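Local coordinates for solute-binding protein (Thermoactinomyces vulgaris, PDB 2ZYO), which binds cyclodextrins and linear maltodextrins such as maltotetraose, and probably hands them to a membrane transporter for uptake, at residues L94-V99 and G118-G123; I134-L139 and A258-G263. All coordinates share one frame; numbering follows the deposited sequence.

Interaction 1 (L94-V99 and G118-G123); sequences LQPIQV and GGKLYG
The ring of Tyr122 meets the backbone of Leu94 to Pro96: Leu94 O approaches its edge near the ring plane, 4.0 Å from CE1, while Gln95 O and Pro96 N come in obliquely. A water lies in the ring plane at the edge, close to both Gln95 O and Tyr122 O. Leu85 and Val89 also pack on this tyrosine. Pro96 suits its place because its nitrogen carries no hydrogen to satisfy beside the ring; its CG sits 3.9 Å from Tyr122 CE1 and 3.7 Å from CD of the extended Lys120 chain. One direct hydrogen bond, Ile97 N to Leu121 O (2.9 Å, 152° at the hydrogen), ties the backbones, and a second water links Ile97 O to Leu121 N. With CG1 between its backbone N and carbonyl carbon (chi1 56°), Ile97 brings CD1 to 3.7 Å from Leu121 CD2, which Val99 CG2 also touches. Ile97 CG1 lies 3.9 Å from Gly123 N, a buried amide with no partner in the model. The loop that leaves strand 94-95 crosses the start of strand 120-136 at 91°, at the beginning of a long strand of the mixed sheet in a bacterial solute-binding protein.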
ATOM      1  N   LEU A  94     -12.912  12.204 -10.295  1.00 10.23           N
ATOM      2  CA  LEU A  94     -12.250  11.437 -11.341  1.00 10.61           C
ATOM      3  C   LEU A  94     -13.249  10.882 -12.341  1.00 12.16           C
ATOM      4  O   LEU A  94     -14.405  10.626 -12.004  1.00 13.96           O
ATOM      5  CB  LEU A  94     -11.444  10.286 -10.729  1.00 10.72           C
ATOM      6  CG  LEU A  94     -10.398  10.627  -9.662  1.00 10.64           C
ATOM      7  CD1 LEU A  94      -9.779   9.353  -9.129  1.00  9.68           C
ATOM      8  CD2 LEU A  94      -9.323  11.573 -10.194  1.00  9.98           C
ATOM      9  N   GLN A  95     -12.793  10.711 -13.578  1.00 11.04           N
ATOM     10  CA  GLN A  95     -13.580  10.033 -14.602  1.00 10.34           C
ATOM     11  C   GLN A  95     -12.849   8.761 -15.021  1.00 11.49           C
ATOM     12  O   GLN A  95     -11.621   8.691 -14.913  1.00  9.96           O
ATOM     13  CB  GLN A  95     -13.830  10.952 -15.802  1.00 10.52           C
ATOM     14  CG  GLN A  95     -12.580  11.475 -16.487  1.00 11.48           C
ATOM     15  CD  GLN A  95     -12.901  12.283 -17.726  1.00 11.96           C
ATOM     16  OE1 GLN A  95     -13.560  11.793 -18.644  1.00 14.41           O
ATOM     17  NE2 GLN A  95     -12.433  13.525 -17.763  1.00 11.90           N
ATOM     18  N   PRO A  96     -13.594   7.741 -15.488  1.00 10.27           N
ATOM     19  CA  PRO A  96     -12.936   6.494 -15.877  1.00 11.49           C
ATOM     20  C   PRO A  96     -11.994   6.691 -17.055  1.00 12.43           C
ATOM     21  O   PRO A  96     -12.172   7.624 -17.842  1.00 14.31           O
ATOM     22  CB  PRO A  96     -14.104   5.600 -16.308  1.00 12.08           C
ATOM     23  CG  PRO A  96     -15.312   6.208 -15.697  1.00 13.01           C
ATOM     24  CD  PRO A  96     -15.053   7.673 -15.678  1.00 11.68           C
ATOM     25  N   ILE A  97     -10.985   5.830 -17.161  1.00 10.96           N
ATOM     26  CA  ILE A  97     -10.181   5.772 -18.374  1.00 11.87           C
ATOM     27  C   ILE A  97     -10.719   4.681 -19.289  1.00 10.74           C
ATOM     28  O   ILE A  97     -11.264   3.675 -18.825  1.00 12.38           O
ATOM     29  CB  ILE A  97      -8.666   5.572 -18.104  1.00 11.30           C
ATOM     30  CG1 ILE A  97      -8.403   4.317 -17.265  1.00 12.32           C
ATOM     31  CG2 ILE A  97      -8.081   6.819 -17.444  1.00 13.09           C
ATOM     32  CD1 ILE A  97      -6.958   3.824 -17.334  1.00 12.12           C
ATOM     33  N   GLN A  98     -10.576   4.902 -20.588  1.00 11.35           N
ATOM     34  CA  GLN A  98     -11.007   3.935 -21.578  1.00 13.22           C
ATOM     35  C   GLN A  98      -9.793   3.401 -22.324  1.00 12.67           C
ATOM     36  O   GLN A  98      -9.259   4.050 -23.229  1.00 13.67           O
ATOM     37  CB  GLN A  98     -12.033   4.558 -22.529  1.00 15.26           C
ATOM     38  CG  GLN A  98     -13.330   4.946 -21.834  1.00 21.40           C
ATOM     39  CD  GLN A  98     -14.351   5.523 -22.784  1.00 25.50           C
ATOM     40  OE1 GLN A  98     -14.323   6.714 -23.098  1.00 28.74           O
ATOM     41  NE2 GLN A  98     -15.275   4.681 -23.241  1.00 27.83           N
ATOM     42  N   VAL A  99      -9.343   2.225 -21.895  1.00 11.84           N
ATOM     43  CA  VAL A  99      -8.248   1.510 -22.541  1.00 12.07           C
ATOM     44  C   VAL A  99      -8.663   0.063 -22.785  1.00 11.96           C
ATOM     45  O   VAL A  99      -9.538  -0.463 -22.091  1.00 12.20           O
ATOM     46  CB  VAL A  99      -6.933   1.552 -21.703  1.00 12.21           C
ATOM     47  CG1 VAL A  99      -6.419   2.982 -21.569  1.00 12.50           C
ATOM     48  CG2 VAL A  99      -7.125   0.914 -20.326  1.00 11.37           C
ATOM     49  N   GLY A 118     -16.398   0.249  -8.757  1.00 16.64           N
ATOM     50  CA  GLY A 118     -17.766   0.182  -9.270  1.00 16.85           C
ATOM     51  C   GLY A 118     -17.875  -0.296 -10.709  1.00 17.22           C
ATOM     52  O   GLY A 118     -18.711   0.198 -11.469  1.00 17.91           O
ATOM     53  N   GLY A 119     -17.022  -1.247 -11.082  1.00 18.07           N
ATOM     54  CA  GLY A 119     -17.020  -1.823 -12.427  1.00 18.51           C
ATOM     55  C   GLY A 119     -16.404  -0.947 -13.506  1.00 18.93           C
ATOM     56  O   GLY A 119     -16.646  -1.158 -14.699  1.00 21.40           O
ATOM     57  N   LYS A 120     -15.611   0.038 -13.089  1.00 16.66           N
ATOM     58  CA  LYS A 120     -14.935   0.948 -14.016  1.00 15.18           C
ATOM     59  C   LYS A 120     -13.472   1.131 -13.623  1.00 13.41           C
ATOM     60  O   LYS A 120     -13.128   1.078 -12.440  1.00 12.68           O
ATOM     61  CB  LYS A 120     -15.649   2.305 -14.067  1.00 15.37           C
ATOM     62  CG  LYS A 120     -17.088   2.232 -14.577  1.00 17.61           C
ATOM     63  CD  LYS A 120     -17.758   3.595 -14.631  1.00 22.92           C
ATOM     64  CE  LYS A 120     -19.161   3.484 -15.215  1.00 25.82           C
ATOM     65  NZ  LYS A 120     -19.808   4.811 -15.406  1.00 29.42           N
ATOM     66  N   LEU A 121     -12.620   1.346 -14.622  1.00 11.28           N
ATOM     67  CA  LEU A 121     -11.190   1.544 -14.395  1.00 10.64           C
ATOM     68  C   LEU A 121     -10.852   3.029 -14.309  1.00  9.96           C
ATOM     69  O   LEU A 121     -11.267   3.812 -15.164  1.00 11.46           O
ATOM     70  CB  LEU A 121     -10.377   0.882 -15.512  1.00 10.46           C
ATOM     71  CG  LEU A 121      -8.850   0.940 -15.391  1.00 11.14           C
ATOM     72  CD1 LEU A 121      -8.366   0.197 -14.149  1.00 12.49           C
ATOM     73  CD2 LEU A 121      -8.201   0.376 -16.642  1.00 12.44           C
ATOM     74  N   TYR A 122     -10.086   3.407 -13.287  1.00  9.25           N
ATOM     75  CA  TYR A 122      -9.773   4.817 -13.040  1.00  8.81           C
ATOM     76  C   TYR A 122      -8.316   5.224 -13.233  1.00  8.32           C
ATOM     77  O   TYR A 122      -7.980   6.406 -13.135  1.00  8.89           O
ATOM     78  CB  TYR A 122     -10.293   5.244 -11.663  1.00  9.71           C
ATOM     79  CG  TYR A 122     -11.789   5.354 -11.672  1.00 10.63           C
ATOM     80  CD1 TYR A 122     -12.411   6.539 -12.059  1.00 10.02           C
ATOM     81  CD2 TYR A 122     -12.588   4.258 -11.347  1.00 10.83           C
ATOM     82  CE1 TYR A 122     -13.794   6.639 -12.099  1.00 11.04           C
ATOM     83  CE2 TYR A 122     -13.972   4.347 -11.385  1.00 12.20           C
ATOM     84  CZ  TYR A 122     -14.565   5.539 -11.762  1.00 13.32           C
ATOM     85  OH  TYR A 122     -15.934   5.631 -11.800  1.00 14.31           O
ATOM     86  N   GLY A 123      -7.450   4.264 -13.528  1.00  7.94           N
ATOM     87  CA  GLY A 123      -6.059   4.612 -13.771  1.00  6.62           C
ATOM     88  C   GLY A 123      -5.141   3.473 -14.137  1.00  7.27           C
ATOM     89  O   GLY A 123      -5.559   2.316 -14.215  1.00  8.64           O
TER
HETATM   90  O   HOH W   1      -9.518   8.549 -13.121  1.00  8.77           O
HETATM   91  O   HOH W   2     -13.294   2.266 -17.382  1.00 22.32           O

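Interaction 2 (I134-L139 and A258-G263); sequences IYNKKL and AGINVG
Tyr135 and Gly263 form an antiparallel hydrogen-bonded pair, Tyr135 N to Gly263 O at 2.8 Å and Gly263 N to Tyr135 O at 2.9 Å, followed by the non-hydrogen-bonded pair Asn136 and Val262; a third bond, Lys137 N to Asn261 O, runs nearly along the C=O axis (174°). Tyr135 CG stands between its backbone N and carbonyl carbon (chi1 62°), which lays one face of the ring over Gly263, whose CA lies 3.8 Å from the ring centroid in a CH-pi contact. A beta carbon there would collide with the ring, which explains the glycine. The extended Lys137 chain passes Asn261, with CD 3.7 Å from ND2, and brings CE beside Val262 O and Gly263 CA. Ile134 CG2 presses on Val262 CG1 at 3.5 Å, a tight fit between beta-branched residues that suit strands. Asn136 OD1 accepts from Lys138 N in an Asx turn just where the strand gives way to a turn, and also accepts from a water that in turn accepts from Asn261 N; Ile260 CG2 lies 3.8 Å from Asn136 CG. Gly259, with positive phi, closes helix 252-257 in a Schellman motif. Ile252 and Tyr255 of that helix touch both Ile134 and Val262, Phe237 of helix 230-238 packs on Asn136 and Ile260, and strand 242-247 bonds to the backbone of Ile134 and Asn136.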
ATOM      1  N   ILE A 134      11.847  -7.893   6.707  1.00  7.67           N
ATOM      2  CA  ILE A 134      13.110  -7.179   6.544  1.00  8.34           C
ATOM      3  C   ILE A 134      14.035  -7.636   7.658  1.00  8.31           C
ATOM      4  O   ILE A 134      13.664  -7.593   8.831  1.00  9.80           O
ATOM      5  CB  ILE A 134      12.924  -5.647   6.615  1.00  7.91           C
ATOM      6  CG1 ILE A 134      11.882  -5.176   5.590  1.00  7.55           C
ATOM      7  CG2 ILE A 134      14.258  -4.934   6.400  1.00  9.58           C
ATOM      8  CD1 ILE A 134      11.474  -3.711   5.744  1.00  9.38           C
ATOM      9  N   TYR A 135      15.235  -8.081   7.297  1.00  8.82           N
ATOM     10  CA  TYR A 135      16.142  -8.643   8.291  1.00  8.24           C
ATOM     11  C   TYR A 135      17.570  -8.110   8.225  1.00  8.43           C
ATOM     12  O   TYR A 135      18.024  -7.631   7.187  1.00  9.75           O
ATOM     13  CB  TYR A 135      16.104 -10.182   8.276  1.00  9.93           C
ATOM     14  CG  TYR A 135      16.539 -10.853   6.988  1.00 10.29           C
ATOM     15  CD1 TYR A 135      17.823 -11.375   6.854  1.00 11.09           C
ATOM     16  CD2 TYR A 135      15.653 -11.002   5.919  1.00  8.11           C
ATOM     17  CE1 TYR A 135      18.225 -12.008   5.683  1.00 10.49           C
ATOM     18  CE2 TYR A 135      16.045 -11.633   4.743  1.00  9.83           C
ATOM     19  CZ  TYR A 135      17.330 -12.134   4.633  1.00 10.66           C
ATOM     20  OH  TYR A 135      17.720 -12.763   3.475  1.00 13.23           O
ATOM     21  N   ASN A 136      18.246  -8.174   9.369  1.00  8.43           N
ATOM     22  CA  ASN A 136      19.637  -7.777   9.496  1.00  8.92           C
ATOM     23  C   ASN A 136      20.516  -8.981   9.172  1.00  8.98           C
ATOM     24  O   ASN A 136      20.520  -9.963   9.913  1.00  9.56           O
ATOM     25  CB  ASN A 136      19.890  -7.285  10.928  1.00 10.12           C
ATOM     26  CG  ASN A 136      21.293  -6.735  11.135  1.00 11.08           C
ATOM     27  OD1 ASN A 136      22.238  -7.107  10.441  1.00 11.43           O
ATOM     28  ND2 ASN A 136      21.433  -5.857  12.120  1.00 12.79           N
ATOM     29  N   LYS A 137      21.253  -8.896   8.063  1.00 10.34           N
ATOM     30  CA  LYS A 137      22.062 -10.019   7.569  1.00  9.51           C
ATOM     31  C   LYS A 137      23.184 -10.456   8.519  1.00 10.77           C
ATOM     32  O   LYS A 137      23.715 -11.562   8.391  1.00 11.45           O
ATOM     33  CB  LYS A 137      22.622  -9.714   6.173  1.00 11.25           C
ATOM     34  CG  LYS A 137      21.581  -9.803   5.063  1.00 11.69           C
ATOM     35  CD  LYS A 137      22.193  -9.465   3.709  1.00 12.60           C
ATOM     36  CE  LYS A 137      21.256  -9.831   2.566  1.00 17.62           C
ATOM     37  NZ  LYS A 137      21.902  -9.628   1.238  1.00 20.42           N
ATOM     38  N   LYS A 138      23.534  -9.594   9.472  1.00 10.39           N
ATOM     39  CA  LYS A 138      24.521  -9.941  10.495  1.00 11.44           C
ATOM     40  C   LYS A 138      23.908 -10.759  11.634  1.00 11.00           C
ATOM     41  O   LYS A 138      24.634 -11.331  12.457  1.00 11.92           O
ATOM     42  CB  LYS A 138      25.191  -8.679  11.053  1.00 12.42           C
ATOM     43  CG  LYS A 138      26.046  -7.927  10.044  1.00 13.77           C
ATOM     44  CD  LYS A 138      26.716  -6.717  10.673  1.00 16.18           C
ATOM     45  CE  LYS A 138      27.438  -5.884   9.627  1.00 18.81           C
ATOM     46  NZ  LYS A 138      27.970  -4.617  10.204  1.00 20.77           N
ATOM     47  N   LEU A 139      22.576 -10.822  11.670  1.00 11.27           N
ATOM     48  CA  LEU A 139      21.854 -11.481  12.761  1.00 11.40           C
ATOM     49  C   LEU A 139      20.998 -12.668  12.321  1.00 11.28           C
ATOM     50  O   LEU A 139      20.699 -13.548  13.129  1.00 12.93           O
ATOM     51  CB  LEU A 139      20.984 -10.472  13.521  1.00 12.07           C
ATOM     52  CG  LEU A 139      21.668  -9.251  14.141  1.00 11.88           C
ATOM     53  CD1 LEU A 139      20.625  -8.308  14.720  1.00 12.61           C
ATOM     54  CD2 LEU A 139      22.682  -9.648  15.211  1.00 14.27           C
ATOM     55  N   ALA A 258      21.611   3.897   8.144  1.00 15.75           N
ATOM     56  CA  ALA A 258      22.050   3.573   9.503  1.00 16.25           C
ATOM     57  C   ALA A 258      23.192   2.552   9.540  1.00 16.00           C
ATOM     58  O   ALA A 258      23.807   2.339  10.588  1.00 17.49           O
ATOM     59  CB  ALA A 258      20.875   3.083  10.334  1.00 17.23           C
ATOM     60  N   GLY A 259      23.458   1.915   8.401  1.00 15.87           N
ATOM     61  CA  GLY A 259      24.561   0.961   8.278  1.00 15.79           C
ATOM     62  C   GLY A 259      24.174  -0.503   8.375  1.00 15.90           C
ATOM     63  O   GLY A 259      25.041  -1.372   8.493  1.00 16.62           O
ATOM     64  N   ILE A 260      22.874  -0.784   8.330  1.00 14.77           N
ATOM     65  CA  ILE A 260      22.388  -2.160   8.373  1.00 13.87           C
ATOM     66  C   ILE A 260      22.499  -2.799   6.993  1.00 13.96           C
ATOM     67  O   ILE A 260      22.107  -2.199   5.987  1.00 15.57           O
ATOM     68  CB  ILE A 260      20.917  -2.247   8.886  1.00 14.47           C
ATOM     69  CG1 ILE A 260      20.736  -1.499  10.219  1.00 15.26           C
ATOM     70  CG2 ILE A 260      20.450  -3.707   8.991  1.00 13.53           C
ATOM     71  CD1 ILE A 260      21.628  -1.976  11.375  1.00 16.90           C
ATOM     72  N   ASN A 261      23.057  -4.007   6.956  1.00 13.03           N
ATOM     73  CA  ASN A 261      23.062  -4.822   5.749  1.00 12.61           C
ATOM     74  C   ASN A 261      21.729  -5.553   5.688  1.00 11.58           C
ATOM     75  O   ASN A 261      21.500  -6.524   6.415  1.00 12.81           O
ATOM     76  CB  ASN A 261      24.240  -5.802   5.754  1.00 14.52           C
ATOM     77  CG  ASN A 261      24.451  -6.486   4.406  1.00 14.20           C
ATOM     78  OD1 ASN A 261      23.871  -6.096   3.388  1.00 16.68           O
ATOM     79  ND2 ASN A 261      25.292  -7.514   4.397  1.00 17.27           N
ATOM     80  N   VAL A 262      20.854  -5.057   4.820  1.00 12.45           N
ATOM     81  CA  VAL A 262      19.442  -5.428   4.811  1.00 12.13           C
ATOM     82  C   VAL A 262      19.131  -6.566   3.844  1.00 11.30           C
ATOM     83  O   VAL A 262      19.548  -6.548   2.683  1.00 12.49           O
ATOM     84  CB  VAL A 262      18.554  -4.197   4.462  1.00 12.73           C
ATOM     85  CG1 VAL A 262      17.087  -4.574   4.398  1.00 14.38           C
ATOM     86  CG2 VAL A 262      18.768  -3.069   5.468  1.00 14.34           C
ATOM     87  N   GLY A 263      18.403  -7.560   4.343  1.00 11.15           N
ATOM     88  CA  GLY A 263      17.795  -8.582   3.501  1.00 11.09           C
ATOM     89  C   GLY A 263      16.286  -8.435   3.549  1.00 10.33           C
ATOM     90  O   GLY A 263      15.744  -7.906   4.522  1.00 10.54           O
TER
HETATM   91  O   HOH W   3      23.973  -5.223   9.467  1.00 13.28           O
HETATM   92  O   HOH W   4      25.411  -3.363  10.772  1.00 23.11           O

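How the interactions relate
Interactions 1 and 2 sit near the two ends of strand 120-136, on opposite sides of the chain's centre, with centres 41 Å apart and nearest atoms about 27 Å apart. They do not touch, yet one sheet joins them. The strand between them carries Glu129, one of the residues lining the sugar pocket, so its course passes from interaction 1 by the ligand to interaction 2. That is consistent with the connecting strands of two-lobed solute-binding proteins, where sugar lies in the cleft between lobes. In interaction 2 the side chain of Ile134 is about 11 Å from a bound glucose unit, too far for contact, and pocket residue Trp250 lies just before helix 252-257.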